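Local coordinates for protein peptidyl-lys metalloendopeptidase (PDB 1G12) that cleaves peptide bonds as a zinc-dependent endopeptidase of the aspzincin family, with specificity for lysine residues, at residues Y23-L28 with D62-D67. Residues are numbered along the deposited sequence; the frame is centred on the assembly and turned at random.
Sequences YVAESL and DMNSND
Val24 meets the backbone of helix 50-64 where Met63 joins Asn64, and no hydrogen bond crosses between the two segments: the contact is made by van der Waals packing. The CG1 methyl of Val24 lies 3.4 Å from the backbone N of Asn64 and 3.7 Å from CB of Met63. That methyl stands anti to the valine's own backbone N (chi1 171°), which directs it at the partner helix, while CG2 stays farther from the same CB. The two side chains cross at about a right angle. A short, branched residue suits this place, since the CA atoms of Val24 and Asn64 are the nearest pair across the segments, 5.8 Å apart. The methionine side chain is about 11 Å from the bound zinc ion.

Asn64 adds the more peripheral packing. Its CG is anti to the backbone N (chi1 -177°), and Leu28 meets it crosswise: CD2 of Leu28 touches CB of Asn64 at 3.6 Å and comes equally near ND2, whereas OD1 lies 3.8 Å from CA of Ala25. The small alanine lets the amide come close to the helix backbone, and the polar amide suits a partly exposed margin.

The hydrogen bonds nearby lie within each segment or go outside the two. Ser27 OG (2.7 Å) and Ser27 N grip Tyr23 O from opposite faces of its carbonyl plane; OG also bonds Ser160 OG. Asp62 O also takes two donors, Ser65 OG (2.7 Å, tilted slightly from the carbonyl plane) and Ser65 N. Gln21 NE2, from helix 7-33, bonds Asn66 O.

Leu28 continues the interface onto Leu57, Tyr60 and Thr61, while Val24 and Met63 touch Val116 and Ser119. Helices 7-33 and 50-64 thus pack together against helix 111-121, whose HExxH motif usually supplies zinc ligands in this peptidase clan.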
loop_
_atom_site.group_PDB
_atom_site.type_symbol
_atom_site.label_atom_id
_atom_site.label_comp_id
_atom_site.label_asym_id
_atom_site.label_seq_id
_atom_site.Cartn_x
_atom_site.Cartn_y
_atom_site.Cartn_z
ATOM N N TYR A 23 -9.509 0.082 0.583
ATOM C CA TYR A 23 -8.471 0.540 1.512
ATOM C C TYR A 23 -8.048 1.966 1.166
ATOM O O TYR A 23 -8.008 2.837 2.032
ATOM C CB TYR A 23 -7.234 -0.365 1.437
ATOM C CG TYR A 23 -7.213 -1.540 2.394
ATOM C CD1 TYR A 23 -7.958 -1.532 3.575
ATOM C CD2 TYR A 23 -6.401 -2.641 2.139
ATOM C CE1 TYR A 23 -7.888 -2.597 4.483
ATOM C CE2 TYR A 23 -6.326 -3.710 3.036
ATOM C CZ TYR A 23 -7.068 -3.682 4.200
ATOM O OH TYR A 23 -6.998 -4.743 5.073
ATOM N N VAL A 24 -7.722 2.185 -0.104
ATOM C CA VAL A 24 -7.300 3.500 -0.577
ATOM C C VAL A 24 -8.404 4.543 -0.402
ATOM O O VAL A 24 -8.138 5.665 0.034
ATOM C CB VAL A 24 -6.847 3.447 -2.056
ATOM C CG1 VAL A 24 -6.616 4.852 -2.590
ATOM C CG2 VAL A 24 -5.572 2.616 -2.181
ATOM N N ALA A 25 -9.643 4.155 -0.703
ATOM C CA ALA A 25 -10.788 5.055 -0.575
ATOM C C ALA A 25 -10.972 5.532 0.865
ATOM O O ALA A 25 -11.097 6.736 1.130
ATOM C CB ALA A 25 -12.059 4.360 -1.070
ATOM N N GLU A 26 -10.963 4.582 1.793
ATOM C CA GLU A 26 -11.133 4.884 3.209
ATOM C C GLU A 26 -9.953 5.694 3.741
ATOM O O GLU A 26 -10.133 6.630 4.524
ATOM C CB GLU A 26 -11.312 3.580 3.996
ATOM C CG GLU A 26 -11.692 3.750 5.463
ATOM C CD GLU A 26 -10.497 3.969 6.370
ATOM O OE1 GLU A 26 -9.394 3.471 6.046
ATOM O OE2 GLU A 26 -10.667 4.639 7.413
ATOM N N SER A 27 -8.749 5.347 3.294
ATOM C CA SER A 27 -7.544 6.052 3.719
ATOM C C SER A 27 -7.561 7.499 3.251
ATOM O O SER A 27 -7.157 8.399 3.988
ATOM C CB SER A 27 -6.293 5.362 3.175
ATOM O OG SER A 27 -6.174 4.045 3.675
ATOM N N LEU A 28 -7.984 7.716 2.006
ATOM C CA LEU A 28 -8.055 9.063 1.452
ATOM C C LEU A 28 -9.044 9.883 2.263
ATOM O O LEU A 28 -8.748 11.013 2.650
ATOM C CB LEU A 28 -8.479 9.035 -0.018
ATOM C CG LEU A 28 -8.811 10.395 -0.641
ATOM C CD1 LEU A 28 -7.625 11.339 -0.564
ATOM C CD2 LEU A 28 -9.259 10.206 -2.080
ATOM N N ASP A 62 -4.063 10.321 -5.559
ATOM C CA ASP A 62 -3.609 9.739 -6.813
ATOM C C ASP A 62 -3.984 8.265 -6.904
ATOM O O ASP A 62 -4.530 7.828 -7.916
ATOM C CB ASP A 62 -2.101 9.938 -6.995
ATOM C CG ASP A 62 -1.732 11.384 -7.305
ATOM O OD1 ASP A 62 -2.539 12.097 -7.938
ATOM O OD2 ASP A 62 -0.627 11.812 -6.921
ATOM N N MET A 63 -3.747 7.511 -5.830
ATOM C CA MET A 63 -4.084 6.091 -5.824
ATOM C C MET A 63 -5.586 5.854 -5.945
ATOM O O MET A 63 -6.015 4.880 -6.563
ATOM C CB MET A 63 -3.529 5.394 -4.577
ATOM C CG MET A 63 -2.032 5.141 -4.646
ATOM S SD MET A 63 -1.428 4.103 -3.305
ATOM C CE MET A 63 -1.247 5.338 -2.047
ATOM N N ASN A 64 -6.384 6.755 -5.376
ATOM C CA ASN A 64 -7.837 6.626 -5.442
ATOM C C ASN A 64 -8.339 6.745 -6.886
ATOM O O ASN A 64 -9.381 6.184 -7.232
ATOM C CB ASN A 64 -8.515 7.671 -4.546
ATOM C CG ASN A 64 -10.032 7.529 -4.516
ATOM O OD1 ASN A 64 -10.565 6.496 -4.110
ATOM N ND2 ASN A 64 -10.733 8.563 -4.969
ATOM N N SER A 65 -7.581 7.451 -7.727
ATOM C CA SER A 65 -7.942 7.627 -9.134
ATOM C C SER A 65 -7.485 6.447 -9.997
ATOM O O SER A 65 -7.758 6.410 -11.202
ATOM C CB SER A 65 -7.384 8.946 -9.684
ATOM O OG SER A 65 -5.979 8.890 -9.873
ATOM N N ASN A 66 -6.746 5.522 -9.383
ATOM C CA ASN A 66 -6.281 4.306 -10.051
ATOM C C ASN A 66 -7.463 3.346 -10.045
ATOM O O ASN A 66 -8.302 3.404 -9.147
ATOM C CB ASN A 66 -5.188 3.603 -9.230
ATOM C CG ASN A 66 -3.826 4.266 -9.320
ATOM O OD1 ASN A 66 -2.811 3.605 -9.102
ATOM N ND2 ASN A 66 -3.790 5.561 -9.594
ATOM N N ASP A 67 -7.546 2.478 -11.046
ATOM C CA ASP A 67 -8.596 1.469 -11.066
ATOM C C ASP A 67 -7.858 0.153 -10.846
ATOM O O ASP A 67 -7.338 -0.446 -11.786
ATOM C CB ASP A 67 -9.350 1.444 -12.402
ATOM C CG ASP A 67 -10.466 0.402 -12.425
ATOM O OD1 ASP A 67 -11.186 0.331 -13.437
ATOM O OD2 ASP A 67 -10.630 -0.358 -11.446
#